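CRISPR-associated endonuclease Cas9 (Campylobacter jejuni subsp. jejuni serotype O:2, PDB 5X2G) uses a guide RNA to recognise invading DNA and cuts its two strands with separate RuvC-like and HNH nuclease domains. Local coordinates at residues K31-R36 and H557-A562; L497-T502 and V530-G535; R9-D14 and A471-Y476. All coordinates share one frame; numbering follows the deposited sequence.

Contact 1: K31-R36 and H557-A562; sequences KDCGVR and HHAIDA
V35 and A559 meet where the edge strand 29-37 of the RNase H-like RuvC sheet passes beneath the first turns of helix 557-566. Over these segments the helix runs at 134° to the strand, and the axes approach to 7.2 Å, a short separation that the small A559 permits. The tight part is centred on the A559 methyl: V35 CG2 lies 3.6 Å from A559 CB, and the carbonyl G34 O sits 3.8 Å from the same CB, so the methyl rests on both a side chain and the strand backbone. I621 and I624 pack on both A559 and C33, but C33 itself meets the helix only at longer range, with C33 SG 4.3 Å from A559 CB. K31 and D32, a classic beta bulge opposite F24, make no contact with the helix segment. On the partly exposed side stands H558, a predicted magnesium ligand; its CB makes the closest approach, the valine methyl lying oblique to the ring, whose far atoms extend away from V35 at the predicted site shared with D14. R36 makes no contact with the helix segment; it pairs with E464 and a phosphate of the bound RNA. No hydrogen bond joins the two segments. V35 has CG1 anti to its backbone N (chi1 -168°), which directs this methyl to H558 CB at 3.9 Å, the two side chains crossing at about a right angle.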
ATOM      1  N   LYS A  31       8.704  18.566  33.928  1.00 74.99           N
ATOM      2  CA  LYS A  31       9.945  19.171  33.461  1.00 74.61           C
ATOM      3  C   LYS A  31       9.854  19.705  32.039  1.00 72.32           C
ATOM      4  O   LYS A  31      10.271  20.837  31.778  1.00 73.18           O
ATOM      5  CB  LYS A  31      11.090  18.153  33.555  1.00 75.84           C
ATOM      6  CG  LYS A  31      11.550  17.851  34.970  1.00 79.82           C
ATOM      7  CD  LYS A  31      12.152  19.081  35.624  1.00 84.47           C
ATOM      8  CE  LYS A  31      12.944  18.708  36.861  1.00 90.75           C
ATOM      9  NZ  LYS A  31      14.043  17.757  36.530  1.00 93.03           N
ATOM     10  N   ASP A  32       9.332  18.914  31.106  1.00 70.91           N
ATOM     11  CA  ASP A  32       9.265  19.313  29.709  1.00 73.42           C
ATOM     12  C   ASP A  32       7.944  18.840  29.116  1.00 74.18           C
ATOM     13  O   ASP A  32       7.227  18.023  29.700  1.00 75.67           O
ATOM     14  CB  ASP A  32      10.455  18.762  28.910  1.00 73.63           C
ATOM     15  CG  ASP A  32      10.707  19.535  27.623  1.00 75.38           C
ATOM     16  OD1 ASP A  32       9.802  20.271  27.177  1.00 76.42           O
ATOM     17  OD2 ASP A  32      11.812  19.401  27.052  1.00 74.43           O
ATOM     18  N   CYS A  33       7.636  19.362  27.932  1.00 75.76           N
ATOM     19  CA  CYS A  33       6.361  19.130  27.273  1.00 78.81           C
ATOM     20  C   CYS A  33       6.546  19.374  25.784  1.00 76.34           C
ATOM     21  O   CYS A  33       7.415  20.149  25.379  1.00 81.89           O
ATOM     22  CB  CYS A  33       5.278  20.056  27.836  1.00 85.71           C
ATOM     23  SG  CYS A  33       3.822  19.225  28.475  1.00 89.78           S
ATOM     24  N   GLY A  34       5.724  18.719  24.973  1.00 69.38           N
ATOM     25  CA  GLY A  34       5.801  18.936  23.540  1.00 63.30           C
ATOM     26  C   GLY A  34       4.807  18.083  22.785  1.00 58.22           C
ATOM     27  O   GLY A  34       4.289  17.084  23.296  1.00 60.18           O
ATOM     28  N   VAL A  35       4.544  18.507  21.549  1.00 54.76           N
ATOM     29  CA  VAL A  35       3.690  17.789  20.612  1.00 46.98           C
ATOM     30  C   VAL A  35       4.440  17.665  19.294  1.00 44.28           C
ATOM     31  O   VAL A  35       5.072  18.623  18.836  1.00 45.12           O
ATOM     32  CB  VAL A  35       2.336  18.499  20.388  1.00 47.65           C
ATOM     33  CG1 VAL A  35       1.376  17.582  19.645  1.00 46.37           C
ATOM     34  CG2 VAL A  35       1.734  18.961  21.706  1.00 51.52           C
ATOM     35  N   ARG A  36       4.366  16.486  18.682  1.00 43.62           N
ATOM     36  CA  ARG A  36       5.021  16.208  17.408  1.00 39.87           C
ATOM     37  C   ARG A  36       3.944  15.811  16.409  1.00 40.35           C
ATOM     38  O   ARG A  36       3.405  14.701  16.480  1.00 40.85           O
ATOM     39  CB  ARG A  36       6.068  15.106  17.561  1.00 38.18           C
ATOM     40  CG  ARG A  36       6.694  14.632  16.257  1.00 39.09           C
ATOM     41  CD  ARG A  36       7.702  15.628  15.708  1.00 38.39           C
ATOM     42  NE  ARG A  36       8.518  15.033  14.652  1.00 35.24           N
ATOM     43  CZ  ARG A  36       9.413  15.696  13.927  1.00 35.92           C
ATOM     44  NH1 ARG A  36       9.615  16.992  14.129  1.00 34.56           N
ATOM     45  NH2 ARG A  36      10.105  15.062  12.990  1.00 34.86           N
ATOM     46  N   HIS A 557      -3.582  19.691  22.786  1.00 78.35           N
ATOM     47  CA  HIS A 557      -4.295  18.759  23.654  1.00 81.72           C
ATOM     48  C   HIS A 557      -3.648  17.382  23.683  1.00 78.86           C
ATOM     49  O   HIS A 557      -3.912  16.610  24.610  1.00 79.63           O
ATOM     50  CB  HIS A 557      -5.760  18.632  23.231  1.00 86.05           C
ATOM     51  CG  HIS A 557      -6.011  17.579  22.198  1.00 85.80           C
ATOM     52  ND1 HIS A 557      -5.946  17.832  20.845  1.00 85.48           N
ATOM     53  CD2 HIS A 557      -6.344  16.272  22.320  1.00 85.77           C
ATOM     54  CE1 HIS A 557      -6.221  16.724  20.177  1.00 84.09           C
ATOM     55  NE2 HIS A 557      -6.464  15.763  21.050  1.00 84.49           N
ATOM     56  N   HIS A 558      -2.819  17.050  22.693  1.00 74.96           N
ATOM     57  CA  HIS A 558      -2.087  15.794  22.754  1.00 71.94           C
ATOM     58  C   HIS A 558      -1.025  15.809  23.842  1.00 68.73           C
ATOM     59  O   HIS A 558      -0.608  14.739  24.301  1.00 69.89           O
ATOM     60  CB  HIS A 558      -1.452  15.486  21.398  1.00 74.41           C
ATOM     61  CG  HIS A 558      -2.440  15.396  20.278  1.00 77.70           C
ATOM     62  ND1 HIS A 558      -3.216  14.279  20.060  1.00 78.42           N
ATOM     63  CD2 HIS A 558      -2.783  16.287  19.318  1.00 78.59           C
ATOM     64  CE1 HIS A 558      -3.993  14.484  19.012  1.00 78.48           C
ATOM     65  NE2 HIS A 558      -3.748  15.695  18.543  1.00 78.33           N
ATOM     66  N   ALA A 559      -0.586  16.993  24.271  1.00 64.95           N
ATOM     67  CA  ALA A 559       0.391  17.075  25.347  1.00 67.28           C
ATOM     68  C   ALA A 559      -0.269  17.019  26.718  1.00 71.12           C
ATOM     69  O   ALA A 559       0.263  16.382  27.634  1.00 74.49           O
ATOM     70  CB  ALA A 559       1.216  18.352  25.213  1.00 65.78           C
ATOM     71  N   ILE A 560      -1.422  17.674  26.884  1.00 70.94           N
ATOM     72  CA  ILE A 560      -2.112  17.615  28.169  1.00 76.07           C
ATOM     73  C   ILE A 560      -2.551  16.189  28.467  1.00 77.56           C
ATOM     74  O   ILE A 560      -2.640  15.787  29.633  1.00 80.10           O
ATOM     75  CB  ILE A 560      -3.302  18.600  28.211  1.00 78.62           C
ATOM     76  CG1 ILE A 560      -4.451  18.125  27.319  1.00 80.57           C
ATOM     77  CG2 ILE A 560      -2.856  19.997  27.803  1.00 78.15           C
ATOM     78  CD1 ILE A 560      -5.659  19.041  27.340  1.00 83.65           C
ATOM     79  N   ASP A 561      -2.816  15.395  27.427  1.00 75.56           N
ATOM     80  CA  ASP A 561      -3.067  13.975  27.640  1.00 77.72           C
ATOM     81  C   ASP A 561      -1.802  13.248  28.073  1.00 74.31           C
ATOM     82  O   ASP A 561      -1.875  12.310  28.872  1.00 75.13           O
ATOM     83  CB  ASP A 561      -3.642  13.340  26.374  1.00 83.03           C
ATOM     84  CG  ASP A 561      -5.134  13.569  26.232  1.00 89.38           C
ATOM     85  OD1 ASP A 561      -5.543  14.722  25.978  1.00 92.12           O
ATOM     86  OD2 ASP A 561      -5.901  12.593  26.379  1.00 91.04           O
ATOM     87  N   ALA A 562      -0.638  13.672  27.576  1.00 69.54           N
ATOM     88  CA  ALA A 562       0.612  13.047  27.994  1.00 65.20           C
ATOM     89  C   ALA A 562       0.988  13.436  29.418  1.00 67.50           C
ATOM     90  O   ALA A 562       1.621  12.646  30.126  1.00 69.63           O
ATOM     91  CB  ALA A 562       1.737  13.416  27.030  1.00 62.44           C
TER

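Contact 2: L497-T502 and V530-G535; sequences LVLNYT and VEAKSG
L499 of helix 492-505 lies over V530 and A532 of strand 530-534, an outer strand of the RuvC sheet, with helix and strand running nearly antiparallel at 167°. From CB, the leucine extends with CG anti to the backbone N (chi1 180°), and CG comes to 3.7 Å from V530 CG1, the two side chains lying alongside one another and running opposite ways. Beyond this branch point CD1 reaches the strand backbone, 3.6 Å from A532 N, and also touches the A532 methyl, with L499 CD1 and A532 CB 3.7 Å apart. One turn further along the helix, T502 meets the other branch of the valine: T502 CG2 is 3.9 Å from V530 CG2. The threonine hydroxyl turns back into its own helix, where T502 OG1 donates to V498 O at 2.8 Å; that carbonyl also accepts from T502 N, the two donors arriving on opposite faces of its plane. T502 OG1 is hydrogen-bonded to Y465 of helix 456-476 as well. With its hydroxyl engaged in this way, the threonine offers a methyl to the strand, and the segments are joined by apolar packing without a hydrogen bond between them.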
ATOM      1  N   LEU A 497       1.701  -2.918  20.978  1.00 50.28           N
ATOM      2  CA  LEU A 497       2.902  -3.225  20.208  1.00 49.63           C
ATOM      3  C   LEU A 497       4.069  -2.345  20.639  1.00 52.04           C
ATOM      4  O   LEU A 497       5.186  -2.834  20.850  1.00 52.83           O
ATOM      5  CB  LEU A 497       2.617  -3.049  18.717  1.00 47.51           C
ATOM      6  CG  LEU A 497       3.765  -3.332  17.749  1.00 48.81           C
ATOM      7  CD1 LEU A 497       4.131  -4.811  17.757  1.00 46.08           C
ATOM      8  CD2 LEU A 497       3.396  -2.872  16.350  1.00 50.41           C
ATOM      9  N   VAL A 498       3.825  -1.039  20.771  1.00 50.89           N
ATOM     10  CA  VAL A 498       4.873  -0.111  21.186  1.00 49.81           C
ATOM     11  C   VAL A 498       5.355  -0.435  22.592  1.00 48.85           C
ATOM     12  O   VAL A 498       6.535  -0.244  22.915  1.00 46.36           O
ATOM     13  CB  VAL A 498       4.357   1.338  21.070  1.00 48.26           C
ATOM     14  CG1 VAL A 498       5.316   2.313  21.730  1.00 48.07           C
ATOM     15  CG2 VAL A 498       4.148   1.707  19.608  1.00 45.59           C
ATOM     16  N   LEU A 499       4.463  -0.942  23.446  1.00 51.71           N
ATOM     17  CA  LEU A 499       4.858  -1.314  24.801  1.00 55.46           C
ATOM     18  C   LEU A 499       5.846  -2.476  24.784  1.00 57.72           C
ATOM     19  O   LEU A 499       6.914  -2.403  25.405  1.00 58.47           O
ATOM     20  CB  LEU A 499       3.617  -1.656  25.626  1.00 58.26           C
ATOM     21  CG  LEU A 499       3.806  -2.082  27.084  1.00 61.50           C
ATOM     22  CD1 LEU A 499       2.711  -1.480  27.947  1.00 62.25           C
ATOM     23  CD2 LEU A 499       3.809  -3.603  27.218  1.00 60.88           C
ATOM     24  N   ASN A 500       5.507  -3.559  24.077  1.00 57.81           N
ATOM     25  CA  ASN A 500       6.417  -4.698  23.979  1.00 56.89           C
ATOM     26  C   ASN A 500       7.700  -4.327  23.248  1.00 55.06           C
ATOM     27  O   ASN A 500       8.773  -4.850  23.570  1.00 55.17           O
ATOM     28  CB  ASN A 500       5.723  -5.866  23.275  1.00 56.40           C
ATOM     29  CG  ASN A 500       4.593  -6.456  24.095  1.00 58.63           C
ATOM     30  OD1 ASN A 500       4.641  -6.465  25.325  1.00 63.42           O
ATOM     31  ND2 ASN A 500       3.567  -6.956  23.416  1.00 57.48           N
ATOM     32  N   TYR A 501       7.601  -3.441  22.255  1.00 52.70           N
ATOM     33  CA  TYR A 501       8.778  -2.907  21.576  1.00 49.59           C
ATOM     34  C   TYR A 501       9.751  -2.286  22.574  1.00 49.60           C
ATOM     35  O   TYR A 501      10.951  -2.588  22.566  1.00 50.33           O
ATOM     36  CB  TYR A 501       8.312  -1.884  20.534  1.00 48.45           C
ATOM     37  CG  TYR A 501       9.364  -1.147  19.721  1.00 47.35           C
ATOM     38  CD1 TYR A 501      10.658  -1.633  19.568  1.00 46.31           C
ATOM     39  CD2 TYR A 501       9.039   0.048  19.088  1.00 46.06           C
ATOM     40  CE1 TYR A 501      11.598  -0.937  18.810  1.00 46.47           C
ATOM     41  CE2 TYR A 501       9.962   0.742  18.337  1.00 44.34           C
ATOM     42  CZ  TYR A 501      11.238   0.253  18.197  1.00 45.92           C
ATOM     43  OH  TYR A 501      12.141   0.968  17.438  1.00 44.51           O
ATOM     44  N   THR A 502       9.241  -1.435  23.465  1.00 46.94           N
ATOM     45  CA  THR A 502      10.104  -0.671  24.357  1.00 49.76           C
ATOM     46  C   THR A 502      10.647  -1.524  25.498  1.00 54.38           C
ATOM     47  O   THR A 502      11.823  -1.402  25.861  1.00 56.80           O
ATOM     48  CB  THR A 502       9.338   0.533  24.910  1.00 48.41           C
ATOM     49  OG1 THR A 502       8.727   1.245  23.826  1.00 42.16           O
ATOM     50  CG2 THR A 502      10.272   1.474  25.659  1.00 44.53           C
ATOM     51  N   VAL A 530       7.820  -0.259  31.552  1.00 61.49           N
ATOM     52  CA  VAL A 530       6.878   0.249  30.562  1.00 60.98           C
ATOM     53  C   VAL A 530       5.478  -0.171  30.983  1.00 62.28           C
ATOM     54  O   VAL A 530       5.173  -1.368  31.053  1.00 64.35           O
ATOM     55  CB  VAL A 530       7.212  -0.262  29.152  1.00 58.39           C
ATOM     56  CG1 VAL A 530       6.340   0.436  28.122  1.00 58.70           C
ATOM     57  CG2 VAL A 530       8.687  -0.045  28.849  1.00 57.16           C
ATOM     58  N   GLU A 531       4.630   0.810  31.272  1.00 63.81           N
ATOM     59  CA  GLU A 531       3.258   0.571  31.690  1.00 66.52           C
ATOM     60  C   GLU A 531       2.296   1.190  30.688  1.00 65.88           C
ATOM     61  O   GLU A 531       2.579   2.233  30.091  1.00 66.06           O
ATOM     62  CB  GLU A 531       2.991   1.145  33.085  1.00 74.42           C
ATOM     63  CG  GLU A 531       3.804   0.496  34.195  1.00 81.53           C
ATOM     64  CD  GLU A 531       3.540   1.121  35.551  1.00 87.33           C
ATOM     65  OE1 GLU A 531       2.908   2.198  35.598  1.00 89.12           O
ATOM     66  OE2 GLU A 531       3.964   0.535  36.571  1.00 89.80           O
ATOM     67  N   ALA A 532       1.153   0.536  30.506  1.00 63.69           N
ATOM     68  CA  ALA A 532       0.078   1.060  29.679  1.00 62.67           C
ATOM     69  C   ALA A 532      -0.977   1.708  30.566  1.00 67.83           C
ATOM     70  O   ALA A 532      -1.332   1.173  31.619  1.00 68.77           O
ATOM     71  CB  ALA A 532      -0.553  -0.046  28.831  1.00 59.38           C
ATOM     72  N   LYS A 533      -1.462   2.871  30.142  1.00 70.46           N
ATOM     73  CA  LYS A 533      -2.506   3.596  30.852  1.00 71.88           C
ATOM     74  C   LYS A 533      -3.808   3.474  30.072  1.00 75.49           C
ATOM     75  O   LYS A 533      -3.830   3.689  28.856  1.00 75.08           O
ATOM     76  CB  LYS A 533      -2.125   5.065  31.040  1.00 66.59           C
ATOM     77  N   SER A 534      -4.882   3.123  30.773  1.00 85.02           N
ATOM     78  CA  SER A 534      -6.161   2.877  30.120  1.00 89.04           C
ATOM     79  C   SER A 534      -6.728   4.168  29.544  1.00 92.44           C
ATOM     80  O   SER A 534      -6.775   5.196  30.226  1.00 95.96           O
ATOM     81  CB  SER A 534      -7.150   2.262  31.111  1.00 92.89           C
ATOM     82  OG  SER A 534      -8.410   2.038  30.503  1.00 93.63           O
ATOM     83  N   GLY A 535      -7.160   4.112  28.280  1.00 90.86           N
ATOM     84  CA  GLY A 535      -7.762   5.279  27.657  1.00 88.46           C
ATOM     85  C   GLY A 535      -9.025   5.742  28.355  1.00 88.91           C
ATOM     86  O   GLY A 535      -9.308   6.942  28.403  1.00 89.58           O
TER

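Contact 3: R9-D14 and A471-Y476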
ATOM      1  N   ARG A   9      11.860   9.562  37.610  1.00 84.01           N
ATOM      2  CA  ARG A   9      11.850  10.027  36.230  1.00 80.15           C
ATOM      3  C   ARG A   9      10.851   9.217  35.408  1.00 76.32           C
ATOM      4  O   ARG A   9      10.993   7.997  35.271  1.00 71.47           O
ATOM      5  CB  ARG A   9      13.260   9.933  35.650  1.00 79.31           C
ATOM      6  CG  ARG A   9      14.284  10.738  36.443  1.00 74.81           C
ATOM      7  CD  ARG A   9      15.708  10.238  36.245  1.00 74.51           C
ATOM      8  NE  ARG A   9      16.156  10.366  34.862  1.00 77.59           N
ATOM      9  CZ  ARG A   9      16.630  11.487  34.328  1.00 76.82           C
ATOM     10  NH1 ARG A   9      16.714  12.591  35.058  1.00 72.37           N
ATOM     11  NH2 ARG A   9      17.014  11.505  33.060  1.00 67.64           N
ATOM     12  N   ILE A  10       9.848   9.898  34.859  1.00 70.62           N
ATOM     13  CA  ILE A  10       8.777   9.266  34.098  1.00 68.81           C
ATOM     14  C   ILE A  10       8.664   9.959  32.746  1.00 69.16           C
ATOM     15  O   ILE A  10       8.678  11.192  32.673  1.00 71.04           O
ATOM     16  CB  ILE A  10       7.427   9.330  34.841  1.00 70.78           C
ATOM     17  CG1 ILE A  10       7.541   8.704  36.233  1.00 74.18           C
ATOM     18  CG2 ILE A  10       6.338   8.637  34.035  1.00 68.98           C
ATOM     19  CD1 ILE A  10       6.247   8.741  37.019  1.00 76.46           C
ATOM     20  N   LEU A  11       8.556   9.165  31.685  1.00 64.85           N
ATOM     21  CA  LEU A  11       8.225   9.653  30.354  1.00 61.37           C
ATOM     22  C   LEU A  11       6.863   9.102  29.962  1.00 60.14           C
ATOM     23  O   LEU A  11       6.588   7.915  30.165  1.00 62.12           O
ATOM     24  CB  LEU A  11       9.281   9.233  29.329  1.00 60.59           C
ATOM     25  CG  LEU A  11      10.646   9.913  29.418  1.00 63.11           C
ATOM     26  CD1 LEU A  11      11.571   9.382  28.335  1.00 61.24           C
ATOM     27  CD2 LEU A  11      10.495  11.420  29.301  1.00 64.76           C
ATOM     28  N   ALA A  12       6.010   9.959  29.412  1.00 58.58           N
ATOM     29  CA  ALA A  12       4.665   9.566  29.020  1.00 57.97           C
ATOM     30  C   ALA A  12       4.429   9.944  27.567  1.00 59.35           C
ATOM     31  O   ALA A  12       4.871  11.003  27.113  1.00 59.07           O
ATOM     32  CB  ALA A  12       3.611  10.219  29.915  1.00 60.25           C
ATOM     33  N   PHE A  13       3.729   9.075  26.838  1.00 55.21           N
ATOM     34  CA  PHE A  13       3.499   9.267  25.413  1.00 58.31           C
ATOM     35  C   PHE A  13       2.038   9.006  25.081  1.00 56.88           C
ATOM     36  O   PHE A  13       1.475   7.985  25.489  1.00 58.65           O
ATOM     37  CB  PHE A  13       4.396   8.346  24.578  1.00 49.02           C
ATOM     38  CG  PHE A  13       5.862   8.607  24.756  1.00 49.13           C
ATOM     39  CD1 PHE A  13       6.527   9.494  23.927  1.00 47.57           C
ATOM     40  CD2 PHE A  13       6.578   7.963  25.751  1.00 50.94           C
ATOM     41  CE1 PHE A  13       7.878   9.736  24.087  1.00 47.82           C
ATOM     42  CE2 PHE A  13       7.929   8.201  25.918  1.00 51.17           C
ATOM     43  CZ  PHE A  13       8.581   9.088  25.085  1.00 54.00           C
ATOM     44  N   ASP A  14       1.434   9.935  24.342  1.00 53.50           N
ATOM     45  CA  ASP A  14       0.119   9.758  23.738  1.00 55.41           C
ATOM     46  C   ASP A  14       0.340   9.573  22.240  1.00 52.20           C
ATOM     47  O   ASP A  14       0.633  10.537  21.526  1.00 52.73           O
ATOM     48  CB  ASP A  14      -0.787  10.954  24.024  1.00 64.56           C
ATOM     49  CG  ASP A  14      -2.159  10.815  23.387  1.00 72.03           C
ATOM     50  OD1 ASP A  14      -2.569   9.672  23.090  1.00 73.49           O
ATOM     51  OD2 ASP A  14      -2.823  11.852  23.174  1.00 76.10           O
ATOM     52  N   ALA A 471      15.281  11.360  21.280  1.00 51.05           N
ATOM     53  CA  ALA A 471      15.610  12.762  21.510  1.00 52.80           C
ATOM     54  C   ALA A 471      15.543  13.101  22.993  1.00 57.61           C
ATOM     55  O   ALA A 471      16.427  13.784  23.524  1.00 62.34           O
ATOM     56  CB  ALA A 471      14.668  13.661  20.710  1.00 50.21           C
ATOM     57  N   LEU A 472      14.505  12.620  23.682  1.00 57.10           N
ATOM     58  CA  LEU A 472      14.390  12.857  25.117  1.00 57.69           C
ATOM     59  C   LEU A 472      15.525  12.188  25.880  1.00 58.13           C
ATOM     60  O   LEU A 472      16.107  12.788  26.791  1.00 60.88           O
ATOM     61  CB  LEU A 472      13.035  12.359  25.618  1.00 55.94           C
ATOM     62  CG  LEU A 472      11.853  13.188  25.125  1.00 50.38           C
ATOM     63  CD1 LEU A 472      10.538  12.497  25.432  1.00 49.83           C
ATOM     64  CD2 LEU A 472      11.904  14.561  25.766  1.00 52.22           C
ATOM     65  N   LEU A 473      15.853  10.944  25.522  1.00 57.11           N
ATOM     66  CA  LEU A 473      16.947  10.248  26.191  1.00 55.82           C
ATOM     67  C   LEU A 473      18.279  10.947  25.943  1.00 60.23           C
ATOM     68  O   LEU A 473      19.119  11.033  26.846  1.00 65.88           O
ATOM     69  CB  LEU A 473      17.006   8.795  25.723  1.00 52.47           C
ATOM     70  CG  LEU A 473      15.731   7.978  25.940  1.00 50.72           C
ATOM     71  CD1 LEU A 473      15.885   6.577  25.369  1.00 47.70           C
ATOM     72  CD2 LEU A 473      15.371   7.926  27.415  1.00 50.18           C
ATOM     73  N   LYS A 474      18.490  11.455  24.726  1.00 58.24           N
ATOM     74  CA  LYS A 474      19.718  12.190  24.441  1.00 59.80           C
ATOM     75  C   LYS A 474      19.800  13.464  25.273  1.00 64.31           C
ATOM     76  O   LYS A 474      20.882  13.847  25.733  1.00 68.42           O
ATOM     77  CB  LYS A 474      19.805  12.521  22.950  1.00 60.16           C
ATOM     78  CG  LYS A 474      20.995  13.400  22.587  1.00 66.33           C
ATOM     79  CD  LYS A 474      20.786  14.129  21.266  1.00 69.23           C
ATOM     80  CE  LYS A 474      21.033  13.222  20.072  1.00 71.17           C
ATOM     81  NZ  LYS A 474      22.473  12.870  19.939  1.00 73.54           N
ATOM     82  N   LYS A 475      18.662  14.125  25.488  1.00 62.36           N
ATOM     83  CA  LYS A 475      18.661  15.407  26.184  1.00 60.76           C
ATOM     84  C   LYS A 475      18.655  15.239  27.700  1.00 62.17           C
ATOM     85  O   LYS A 475      19.320  16.002  28.411  1.00 65.51           O
ATOM     86  CB  LYS A 475      17.457  16.238  25.738  1.00 58.28           C
ATOM     87  CG  LYS A 475      17.432  17.657  26.283  1.00 58.04           C
ATOM     88  CD  LYS A 475      16.305  18.462  25.649  1.00 61.08           C
ATOM     89  CE  LYS A 475      16.322  19.914  26.107  1.00 63.94           C
ATOM     90  NZ  LYS A 475      15.337  20.739  25.353  1.00 63.97           N
ATOM     91  N   TYR A 476      17.923  14.250  28.218  1.00 60.67           N
ATOM     92  CA  TYR A 476      17.721  14.120  29.654  1.00 62.57           C
ATOM     93  C   TYR A 476      18.312  12.855  30.260  1.00 64.38           C
ATOM     94  O   TYR A 476      18.234  12.684  31.481  1.00 68.07           O
ATOM     95  CB  TYR A 476      16.224  14.188  29.983  1.00 60.93           C
ATOM     96  CG  TYR A 476      15.577  15.497  29.593  1.00 61.71           C
ATOM     97  CD1 TYR A 476      15.741  16.634  30.376  1.00 62.67           C
ATOM     98  CD2 TYR A 476      14.805  15.599  28.443  1.00 59.42           C
ATOM     99  CE1 TYR A 476      15.154  17.836  30.023  1.00 62.93           C
ATOM    100  CE2 TYR A 476      14.214  16.796  28.083  1.00 61.49           C
ATOM    101  CZ  TYR A 476      14.391  17.912  28.877  1.00 64.69           C
ATOM    102  OH  TYR A 476      13.804  19.107  28.522  1.00 67.59           O
TER
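Strand 10-15, the central strand of the RNase H-like RuvC sheet, ends near the predicted catalytic and magnesium-binding D14, and one of its faces is covered by the last turns of helix 456-476. Strand and helix run nearly antiparallel, at 157°, with their axes 11.4 Å apart, a spacing filled by long apolar side chains. L472 is the common partner: its CD1 lies 4.0 Å from L11 CD2 and 3.9 Å from F13 CZ, so one methyl touches two strand residues. L11 and L472 overlap side by side, pointing contrary ways, whereas F13 and L472 reach toward each other from the strand and the helix, the methyl meeting the ring obliquely. The other branch of the strand leucine makes a looser contact, L11 CD1 to L473 CD2 at 4.2 Å. Just before the strand the contact turns polar. R9, bent at chi3 (63°), brings the edge of its guanidinium to the last turn of the helix, where NH2 comes to Y476 O in a modelled hydrogen bond so short that it is doubtful. The same guanidinium also bonds K478 O through NE and pairs with E26 through NH1, tying it to the chain just after the helix and to strand 19-26. The Y476 hydroxyl has a probable hydrogen-bond partner in D32 OD2. Strands 481-486 and 19-26 flank strand 10-15 on its two sides, supplying I482, I484, F24 and W22 around the leucines and F13, while helix 557-566 packs against A12 and D14.

How the contacts relate
All three contacts belong to one mixed five-stranded sheet, ordered 29-37, 19-26, 10-15, 481-486, 530-534: contacts 1 and 2 involve its outermost strands and contact 3 its central one. Centres of contacts 1 and 3 are about 11 Å apart, those of 2 and 3 about 14 Å, and those of 1 and 2 about 17 Å. Contacts 1 and 3 touch, at the D32 and Y476 side chains and through D561 and H558 packing on D14. Along the chain their segments alternate, while contact 2 follows contact 3, both its segments falling between the two of contact 1. Widely separated sequence parts thus build the discontinuous RuvC-like domain, bringing D14 and H558 to one predicted magnesium site.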